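Local coordinates for kynurenine formamidase (PDB 4CO9), which catalyses the zinc-dependent hydrolysis of N-formyl-L-kynurenine to L-kynurenine and formate, the second step of tryptophan degradation through the kynurenine pathway, at residues T82-V87 and R108-T113; I9-P14 and L179-D184; F101-V106 and S138-R143. One frame throughout, in Å; residues are numbered along the deposited sequence. Where two conformers were deposited one is given.

Contact 1 (T82-V87 and R108-T113); sequences TRIIDV and RLLLRT
Ile-85 rests its CD1 against two leucines of the neighbouring strand, 3.7 Å from Leu-111 CD2 and 4.0 Å from Leu-109 CD1. Its CG1 sits between the backbone N and the carbonyl carbon (chi1 62°), which also brings that atom up against Leu-111 CD2; the two side chains run side by side and point the same way, whereas Leu-109 slants across. Val-87 CG2 adds to this face by meeting Leu-111 CB at 3.7 Å. On the other face Ile-84 CD1 touches Leu-110 CD1 at 3.9 Å. Residues 82-86 and 108-112 are adjacent parallel strands of the mixed central sheet of this cyclase-family fold, joined by a crossover connection that includes helix 95-98, with axes 4.6 Å apart. Arg-83, Ile-85 and Val-87 give and, for the first two, also take the backbone bonds, N-H groups pointing to the carbonyls of Arg-108, Leu-110 and Arg-112, while the N-H of Leu-110 and of Arg-112 return to Arg-83 and Ile-85. In the conformer given, one of two, Thr-82 OG1 adds a weak bond to Arg-108 O. The chain of Arg-112 is extended as far as CD and then bends at chi3 (-58°), its guanidinium reaching over the other strand. In the Asp-86 conformer given, also one of two, so that the detail is less certain, NH1 forms a salt bridge with the anti lone pair of Asp-86 OD2 at 3.1 Å, the carboxylate and guanidinium planes only 22° apart. NH2 passes 3.9 Å from Ile-84 CG2. The guanidinium is gripped further by Asp-184 at NH1, Val-182 O at NH2 and Leu-179 O at NE, and Asp-86 OD1 also bonds Ser-88 OG. Arg-83 instead turns its polar end to Asp-186 and the carbonyl of His-102.

Contact 2 (I9-P14 and L179-D184); sequences IDISQP and LDHVAD
Ile-11 and Leu-179 bring their CA atoms to 6.3 Å, while Ile-9 and Val-182 stay 8.4 Å apart at CA; the segments do not pair as strands, and instead side chains of the turn pack on residues 9-11 and one bonds to their backbone. Residues 179-182 form a type I beta turn, closed by the N-H of Val-182 on the carbonyl of Leu-179. Across from it the short strand 9-10 ends in an Asx turn: Asp-10 OD1 accepts from the backbone N of Ser-12, which meets it from above the carboxylate plane, and OD2 is held by Arg-205. The 179-182 turn, in the loop between strands 172-175 and 185-190, lies against strand 9-10, the outermost strand, within this chain, of the mixed sheet, where Ile-9 pairs with Ile-208 of strand 207-210. The imidazole of His-181 reaches from the turn to the backbone of strand 9-10. Its CG lies between the backbone N and the carbonyl carbon (chi1 63°), and NE2 donates to Asp-10 O at 2.8 Å, with the acceptor close to the ring plane and a bent N-H...O angle of 140°. Ile-9 CG2 approaches the same edge of the ring, 3.7 Å from NE2, and Val-182 CG1 lies over one ring face, displaced toward the rim. That methyl also touches Ile-9 CG2 at 4.0 Å and Ile-11 CG2 at 4.1 Å. Deeper in, Ile-11 CD1 meets Leu-179 CD2 at 4.1 Å, both residues packing on Leu-110.

Contact 3 (F101-V106 and S138-R143); sequences FHLEGV and SEKGIR
Glu-104 and Lys-140 both bend to meet: chi2 of the glutamate (-54°) folds CD back, and chi4 of the lysine (-64°) turns NZ aside from an aliphatic run that is straight at chi3. NZ then makes a salt bridge to Glu-104 OE2 at 3.0 Å, nearly in line with the carboxylate C-O bond, the two side chains crossing at about a right angle. Further back along the lysine chain, Lys-140 CD rests 3.7 Å from Leu-103 CB. Lys-140 O, at the helix end, receives hydrogen bonds from two waters; one also accepts from the N-H of Gly-105, the other donates to Val-106 O at 2.7 Å, so water joins the backbones. Gly-141, with positive phi, closes the helix in a Schellman motif, and Gly-105 takes the third position of a type II turn from Leu-103 to Val-106. At the end of the type II turn and just after Gly-141, Val-106 CG1 and Ile-142 CG1 lie side by side at 4.1 Å. The pairing thus ties the loop between helix 95-98 and strand 108-112 to the C-terminal end of helix 133-140, where the two segments lead into the adjacent strands 108-112 and 144-147.

Overall arrangement
Contact 1 is the buried one: two parallel strands joined by backbone bonds, with aliphatic side chains on both faces. Contacts 2 and 3 are only partly buried and lie against its opposite faces, contact 2 on that of Ile-84 and Leu-110, contact 3 on that of Arg-83 and Ile-85. They do not touch each other; their centres are 22 Å apart. Arginines of contact 1 reach both neighbours, and Phe-101 also packs on Ile-85. Contacts 1 and 3 share an element, strand 108-112 in the one and the loop leading into it in the other. Contact 2 relies on one imidazole-to-carbonyl bond above apolar packing, whereas contact 3 uses a surface salt bridge and bridging waters.

Contact 1 (T82-V87 and R108-T113)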
loop_
_atom_site.group_PDB
_atom_site.type_symbol
_atom_site.label_atom_id
_atom_site.label_comp_id
_atom_site.label_asym_id
_atom_site.label_seq_id
_atom_site.Cartn_x
_atom_site.Cartn_y
_atom_site.Cartn_z
ATOM N N THR C 82 -13.457 -10.457 6.101
ATOM C CA THR C 82 -12.429 -11.336 6.628
ATOM C C THR C 82 -12.856 -11.815 7.992
ATOM O O THR C 82 -13.561 -11.115 8.716
ATOM C CB THR C 82 -11.000 -10.715 6.801
ATOM O OG1 THR C 82 -10.031 -11.754 7.015
ATOM C CG2 THR C 82 -10.909 -9.806 8.002
ATOM N N ARG C 83 -12.453 -13.035 8.320
ATOM C CA ARG C 83 -12.660 -13.580 9.638
ATOM C C ARG C 83 -11.312 -13.734 10.316
ATOM O O ARG C 83 -10.347 -14.147 9.684
ATOM C CB ARG C 83 -13.356 -14.941 9.550
ATOM C CG ARG C 83 -13.425 -15.581 10.915
ATOM C CD ARG C 83 -14.700 -15.356 11.708
ATOM N NE ARG C 83 -15.936 -15.424 10.929
ATOM C CZ ARG C 83 -16.633 -16.535 10.722
ATOM N NH1 ARG C 83 -16.224 -17.696 11.222
ATOM N NH2 ARG C 83 -17.759 -16.482 10.021
ATOM N N ILE C 84 -11.254 -13.412 11.604
ATOM C CA ILE C 84 -10.052 -13.583 12.400
ATOM C C ILE C 84 -10.284 -14.614 13.507
ATOM O O ILE C 84 -11.281 -14.535 14.232
ATOM C CB ILE C 84 -9.626 -12.250 13.030
ATOM C CG1 ILE C 84 -9.467 -11.196 11.919
ATOM C CG2 ILE C 84 -8.356 -12.418 13.845
ATOM C CD1 ILE C 84 -8.938 -9.866 12.394
ATOM N N ILE C 85 -9.368 -15.574 13.617
ATOM C CA ILE C 85 -9.470 -16.651 14.596
ATOM C C ILE C 85 -8.170 -16.831 15.331
ATOM O O ILE C 85 -7.098 -16.457 14.840
ATOM C CB ILE C 85 -9.882 -18.011 13.971
ATOM C CG1 ILE C 85 -8.851 -18.502 12.969
ATOM C CG2 ILE C 85 -11.266 -17.903 13.333
ATOM C CD1 ILE C 85 -9.123 -19.893 12.427
ATOM N N ASP C 86 -8.281 -17.414 16.512
ATOM C CA ASP C 86 -7.139 -17.677 17.362
ATOM C C ASP C 86 -6.657 -19.114 17.189
ATOM O O ASP C 86 -7.403 -20.065 17.423
ATOM C CB ASP C 86 -7.431 -17.378 18.825
ATOM C CG ASP C 86 -6.172 -17.309 19.652
ATOM O OD1 ASP C 86 -5.636 -18.375 20.010
ATOM O OD2 ASP C 86 -5.694 -16.179 19.910
ATOM N N VAL C 87 -5.389 -19.255 16.812
ATOM C CA VAL C 87 -4.736 -20.559 16.706
ATOM C C VAL C 87 -3.410 -20.533 17.474
ATOM O O VAL C 87 -2.418 -21.105 17.042
ATOM C CB VAL C 87 -4.529 -20.978 15.249
ATOM C CG1 VAL C 87 -5.867 -21.332 14.612
ATOM C CG2 VAL C 87 -3.844 -19.880 14.445
ATOM N N ARG C 108 -11.825 -14.654 3.411
ATOM C CA ARG C 108 -10.470 -14.278 3.829
ATOM C C ARG C 108 -10.326 -14.652 5.287
ATOM O O ARG C 108 -11.235 -14.403 6.062
ATOM C CB ARG C 108 -10.253 -12.772 3.665
ATOM C CG ARG C 108 -10.425 -12.273 2.246
ATOM C CD ARG C 108 -10.484 -10.766 2.092
ATOM N NE ARG C 108 -10.868 -10.503 0.707
ATOM C CZ ARG C 108 -12.106 -10.602 0.233
ATOM N NH1 ARG C 108 -13.137 -10.884 1.034
ATOM N NH2 ARG C 108 -12.320 -10.392 -1.061
ATOM N N LEU C 109 -9.194 -15.243 5.657
ATOM C CA LEU C 109 -9.007 -15.735 7.009
ATOM C C LEU C 109 -7.662 -15.312 7.559
ATOM O O LEU C 109 -6.636 -15.554 6.927
ATOM C CB LEU C 109 -9.119 -17.263 7.009
ATOM C CG LEU C 109 -8.986 -17.976 8.346
ATOM C CD1 LEU C 109 -10.169 -17.628 9.238
ATOM C CD2 LEU C 109 -8.925 -19.483 8.138
ATOM N N LEU C 110 -7.677 -14.636 8.708
ATOM C CA LEU C 110 -6.446 -14.260 9.414
ATOM C C LEU C 110 -6.279 -15.125 10.641
ATOM O O LEU C 110 -7.220 -15.291 11.428
ATOM C CB LEU C 110 -6.452 -12.785 9.816
ATOM C CG LEU C 110 -6.782 -11.773 8.725
ATOM C CD1 LEU C 110 -6.708 -10.348 9.236
ATOM C CD2 LEU C 110 -5.879 -11.944 7.511
ATOM N N LEU C 111 -5.074 -15.661 10.807
ATOM C CA LEU C 111 -4.736 -16.561 11.895
ATOM C C LEU C 111 -3.843 -15.864 12.914
ATOM O O LEU C 111 -2.727 -15.456 12.588
ATOM C CB LEU C 111 -4.016 -17.794 11.344
ATOM C CG LEU C 111 -4.671 -18.559 10.203
ATOM C CD1 LEU C 111 -3.837 -19.778 9.827
ATOM C CD2 LEU C 111 -6.070 -18.997 10.587
ATOM N N ARG C 112 -4.349 -15.713 14.140
ATOM C CA ARG C 112 -3.555 -15.217 15.250
ATOM C C ARG C 112 -2.855 -16.385 15.945
ATOM O O ARG C 112 -3.497 -17.166 16.647
ATOM C CB ARG C 112 -4.420 -14.461 16.278
ATOM C CG ARG C 112 -3.590 -13.673 17.282
ATOM C CD ARG C 112 -4.353 -13.157 18.508
ATOM N NE ARG C 112 -5.486 -12.297 18.163
ATOM C CZ ARG C 112 -6.720 -12.744 17.964
ATOM N NH1 ARG C 112 -7.014 -14.041 18.119
ATOM N NH2 ARG C 112 -7.671 -11.896 17.623
ATOM N N THR C 113 -1.556 -16.527 15.707
ATOM C CA THR C 113 -0.753 -17.519 16.423
ATOM C C THR C 113 -0.248 -16.947 17.738
ATOM O O THR C 113 0.016 -17.696 18.666
ATOM C CB THR C 113 0.472 -18.001 15.611
ATOM O OG1 THR C 113 1.450 -16.960 15.549
ATOM C CG2 THR C 113 0.080 -18.446 14.211
#

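Contact 2 (I9-P14 and L179-D184)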
loop_
_atom_site.group_PDB
_atom_site.type_symbol
_atom_site.label_atom_id
_atom_site.label_comp_id
_atom_site.label_asym_id
_atom_site.label_seq_id
_atom_site.Cartn_x
_atom_site.Cartn_y
_atom_site.Cartn_z
ATOM N N ILE C 9 -8.683 -0.064 11.735
ATOM C CA ILE C 9 -7.651 -0.401 12.703
ATOM C C ILE C 9 -6.401 -0.877 11.969
ATOM O O ILE C 9 -6.472 -1.775 11.146
ATOM C CB ILE C 9 -8.116 -1.536 13.632
ATOM C CG1 ILE C 9 -9.389 -1.110 14.379
ATOM C CG2 ILE C 9 -7.037 -1.919 14.643
ATOM C CD1 ILE C 9 -10.145 -2.300 14.952
ATOM N N ASP C 10 -5.257 -0.292 12.311
ATOM C CA ASP C 10 -3.971 -0.672 11.724
ATOM C C ASP C 10 -3.537 -2.044 12.237
ATOM O O ASP C 10 -3.461 -2.259 13.454
ATOM C CB ASP C 10 -2.930 0.391 12.097
ATOM C CG ASP C 10 -1.641 0.296 11.299
ATOM O OD1 ASP C 10 -1.521 -0.569 10.401
ATOM O OD2 ASP C 10 -0.731 1.117 11.571
ATOM N N ILE C 11 -3.271 -2.976 11.324
ATOM C CA ILE C 11 -2.689 -4.267 11.702
ATOM C C ILE C 11 -1.361 -4.518 10.978
ATOM O O ILE C 11 -0.995 -5.666 10.708
ATOM C CB ILE C 11 -3.679 -5.439 11.503
ATOM C CG1 ILE C 11 -4.167 -5.541 10.056
ATOM C CG2 ILE C 11 -4.854 -5.267 12.448
ATOM C CD1 ILE C 11 -4.744 -6.897 9.710
ATOM N N SER C 12 -0.655 -3.430 10.676
ATOM C CA SER C 12 0.631 -3.489 10.000
ATOM C C SER C 12 1.786 -3.236 10.972
ATOM O O SER C 12 1.634 -2.521 11.957
ATOM C CB SER C 12 0.697 -2.446 8.892
ATOM O OG SER C 12 -0.387 -2.575 7.989
ATOM N N GLN C 13 2.936 -3.839 10.682
ATOM C CA GLN C 13 4.157 -3.586 11.443
ATOM C C GLN C 13 4.794 -2.252 11.029
ATOM O O GLN C 13 4.942 -1.987 9.848
ATOM C CB GLN C 13 5.156 -4.721 11.228
ATOM C CG GLN C 13 4.721 -6.059 11.795
ATOM C CD GLN C 13 5.757 -7.147 11.660
ATOM O OE1 GLN C 13 6.693 -7.042 10.876
ATOM N NE2 GLN C 13 5.600 -8.211 12.439
ATOM N N PRO C 14 5.206 -1.428 12.005
ATOM C CA PRO C 14 5.873 -0.191 11.631
ATOM C C PRO C 14 7.165 -0.471 10.879
ATOM O O PRO C 14 7.945 -1.339 11.292
ATOM C CB PRO C 14 6.168 0.486 12.975
ATOM C CG PRO C 14 5.155 -0.065 13.906
ATOM C CD PRO C 14 4.937 -1.495 13.458
ATOM N N LEU C 179 -1.938 -8.782 15.222
ATOM C CA LEU C 179 -3.291 -9.103 15.641
ATOM C C LEU C 179 -3.512 -9.170 17.156
ATOM O O LEU C 179 -4.617 -9.459 17.588
ATOM C CB LEU C 179 -3.712 -10.444 15.016
ATOM C CG LEU C 179 -3.724 -10.554 13.494
ATOM C CD1 LEU C 179 -4.105 -11.971 13.090
ATOM C CD2 LEU C 179 -4.662 -9.540 12.857
ATOM N N ASP C 180 -2.501 -8.899 17.968
ATOM C CA ASP C 180 -2.691 -9.047 19.421
ATOM C C ASP C 180 -3.625 -7.981 20.025
ATOM O O ASP C 180 -4.228 -8.220 21.057
ATOM C CB ASP C 180 -1.357 -9.159 20.160
ATOM C CG ASP C 180 -0.848 -10.606 20.237
ATOM O OD1 ASP C 180 -1.254 -11.466 19.407
ATOM O OD2 ASP C 180 -0.040 -10.885 21.145
ATOM N N HIS C 181 -3.813 -6.866 19.319
ATOM C CA HIS C 181 -4.679 -5.791 19.776
ATOM C C HIS C 181 -6.097 -5.857 19.192
ATOM O O HIS C 181 -6.878 -4.952 19.402
ATOM C CB HIS C 181 -4.053 -4.426 19.482
ATOM C CG HIS C 181 -3.864 -4.141 18.022
ATOM N ND1 HIS C 181 -2.891 -4.757 17.263
ATOM C CD2 HIS C 181 -4.519 -3.303 17.183
ATOM C CE1 HIS C 181 -2.968 -4.330 16.018
ATOM N NE2 HIS C 181 -3.941 -3.439 15.942
ATOM N N VAL C 182 -6.430 -6.920 18.467
ATOM C CA VAL C 182 -7.757 -7.047 17.885
ATOM C C VAL C 182 -8.428 -8.350 18.302
ATOM O O VAL C 182 -7.792 -9.395 18.456
ATOM C CB VAL C 182 -7.739 -6.917 16.338
ATOM C CG1 VAL C 182 -6.996 -5.661 15.921
ATOM C CG2 VAL C 182 -7.132 -8.140 15.684
ATOM N N ALA C 183 -9.737 -8.274 18.459
ATOM C CA ALA C 183 -10.522 -9.413 18.893
ATOM C C ALA C 183 -10.839 -10.314 17.718
ATOM O O ALA C 183 -10.853 -9.872 16.552
ATOM C CB ALA C 183 -11.810 -8.925 19.546
ATOM N N ASP C 184 -11.131 -11.577 18.022
ATOM C CA ASP C 184 -11.628 -12.506 17.020
ATOM C C ASP C 184 -12.928 -11.995 16.442
ATOM O O ASP C 184 -13.670 -11.272 17.105
ATOM C CB ASP C 184 -11.891 -13.885 17.628
ATOM C CG ASP C 184 -10.634 -14.591 18.064
ATOM O OD1 ASP C 184 -9.529 -14.247 17.603
ATOM O OD2 ASP C 184 -10.758 -15.558 18.840
#

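Contact 3 (F101-V106 and S138-R143)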
loop_
_atom_site.group_PDB
_atom_site.type_symbol
_atom_site.label_atom_id
_atom_site.label_comp_id
_atom_site.label_asym_id
_atom_site.label_seq_id
_atom_site.Cartn_x
_atom_site.Cartn_y
_atom_site.Cartn_z
ATOM N N PHE C 101 -13.610 -24.652 13.723
ATOM C CA PHE C 101 -14.141 -23.321 13.449
ATOM C C PHE C 101 -15.265 -23.387 12.428
ATOM O O PHE C 101 -15.275 -24.222 11.537
ATOM C CB PHE C 101 -13.018 -22.394 12.988
ATOM C CG PHE C 101 -11.957 -22.189 14.026
ATOM C CD1 PHE C 101 -12.109 -21.231 15.005
ATOM C CD2 PHE C 101 -10.813 -22.980 14.036
ATOM C CE1 PHE C 101 -11.139 -21.043 15.970
ATOM C CE2 PHE C 101 -9.833 -22.797 14.995
ATOM C CZ PHE C 101 -10.002 -21.822 15.964
ATOM N N HIS C 102 -16.246 -22.526 12.597
ATOM C CA HIS C 102 -17.341 -22.427 11.672
ATOM C C HIS C 102 -16.968 -21.386 10.614
ATOM O O HIS C 102 -17.074 -20.202 10.856
ATOM C CB HIS C 102 -18.630 -22.058 12.416
ATOM C CG HIS C 102 -19.836 -22.109 11.540
ATOM N ND1 HIS C 102 -20.214 -21.052 10.743
ATOM C CD2 HIS C 102 -20.717 -23.108 11.283
ATOM C CE1 HIS C 102 -21.289 -21.387 10.049
ATOM N NE2 HIS C 102 -21.615 -22.630 10.359
ATOM N N LEU C 103 -16.567 -21.840 9.434
ATOM C CA LEU C 103 -15.949 -20.961 8.414
ATOM C C LEU C 103 -16.763 -20.884 7.144
ATOM O O LEU C 103 -16.245 -20.463 6.109
ATOM C CB LEU C 103 -14.563 -21.498 8.068
ATOM C CG LEU C 103 -13.524 -21.502 9.182
ATOM C CD1 LEU C 103 -12.292 -22.288 8.759
ATOM C CD2 LEU C 103 -13.143 -20.078 9.546
ATOM N N GLU C 104 -18.032 -21.292 7.200
ATOM C CA GLU C 104 -18.870 -21.239 6.009
ATOM C C GLU C 104 -19.055 -19.788 5.564
ATOM O O GLU C 104 -19.280 -18.907 6.375
ATOM C CB GLU C 104 -20.217 -21.963 6.237
ATOM C CG GLU C 104 -20.052 -23.447 6.572
ATOM C CD GLU C 104 -19.224 -24.189 5.541
ATOM O OE1 GLU C 104 -19.681 -24.275 4.385
ATOM O OE2 GLU C 104 -18.114 -24.684 5.877
ATOM N N GLY C 105 -18.905 -19.559 4.263
ATOM C CA GLY C 105 -19.088 -18.236 3.669
ATOM C C GLY C 105 -17.908 -17.288 3.846
ATOM O O GLY C 105 -17.951 -16.164 3.351
ATOM N N VAL C 106 -16.863 -17.736 4.535
ATOM C CA VAL C 106 -15.668 -16.928 4.736
ATOM C C VAL C 106 -14.836 -16.875 3.447
ATOM O O VAL C 106 -14.599 -17.898 2.785
ATOM C CB VAL C 106 -14.821 -17.474 5.911
ATOM C CG1 VAL C 106 -13.504 -16.725 6.032
ATOM C CG2 VAL C 106 -15.616 -17.366 7.204
ATOM N N SER C 138 -9.800 -23.947 0.437
ATOM C CA SER C 138 -10.254 -23.688 -0.919
ATOM C C SER C 138 -11.663 -24.197 -1.161
ATOM O O SER C 138 -12.483 -23.522 -1.791
ATOM C CB SER C 138 -9.295 -24.340 -1.914
ATOM O OG SER C 138 -9.724 -24.165 -3.253
ATOM N N GLU C 139 -11.946 -25.381 -0.638
ATOM C CA GLU C 139 -13.291 -25.947 -0.720
ATOM C C GLU C 139 -14.335 -25.007 -0.087
ATOM O O GLU C 139 -15.469 -24.933 -0.547
ATOM C CB GLU C 139 -13.350 -27.273 0.046
ATOM C CG GLU C 139 -14.519 -28.198 -0.319
ATOM C CD GLU C 139 -15.772 -27.851 0.466
ATOM O OE1 GLU C 139 -15.639 -27.444 1.640
ATOM O OE2 GLU C 139 -16.885 -27.986 -0.086
ATOM N N LYS C 140 -13.952 -24.307 0.976
ATOM C CA LYS C 140 -14.860 -23.355 1.636
ATOM C C LYS C 140 -15.022 -22.048 0.893
ATOM O O LYS C 140 -15.910 -21.272 1.230
ATOM C CB LYS C 140 -14.394 -23.064 3.061
ATOM C CG LYS C 140 -14.318 -24.309 3.903
ATOM C CD LYS C 140 -14.598 -24.030 5.356
ATOM C CE LYS C 140 -14.537 -25.320 6.148
ATOM N NZ LYS C 140 -15.601 -26.276 5.742
ATOM N N GLY C 141 -14.167 -21.793 -0.095
ATOM C CA GLY C 141 -14.209 -20.538 -0.850
ATOM C C GLY C 141 -13.222 -19.485 -0.345
ATOM O O GLY C 141 -13.295 -18.327 -0.727
ATOM N N ILE C 142 -12.296 -19.874 0.518
ATOM C CA ILE C 142 -11.338 -18.929 1.074
ATOM C C ILE C 142 -10.268 -18.616 0.033
ATOM O O ILE C 142 -9.669 -19.520 -0.527
ATOM C CB ILE C 142 -10.745 -19.462 2.391
ATOM C CG1 ILE C 142 -11.834 -19.394 3.469
ATOM C CG2 ILE C 142 -9.514 -18.667 2.808
ATOM C CD1 ILE C 142 -11.552 -20.181 4.712
ATOM N N ARG C 143 -10.051 -17.321 -0.208
ATOM C CA ARG C 143 -9.143 -16.841 -1.245
ATOM C C ARG C 143 -7.863 -16.211 -0.701
ATOM O O ARG C 143 -6.930 -15.963 -1.460
ATOM C CB ARG C 143 -9.847 -15.812 -2.117
ATOM C CG ARG C 143 -11.145 -16.277 -2.751
ATOM C CD ARG C 143 -11.841 -15.095 -3.402
ATOM N NE ARG C 143 -11.267 -14.801 -4.717
ATOM C CZ ARG C 143 -11.402 -13.650 -5.369
ATOM N NH1 ARG C 143 -12.085 -12.655 -4.829
ATOM N NH2 ARG C 143 -10.842 -13.490 -6.564
HETATM O O HOH W 1 -17.885 -25.679 3.131
HETATM O O HOH W 2 -18.161 -21.538 2.498
HETATM O O HOH W 3 -16.649 -18.543 1.126
#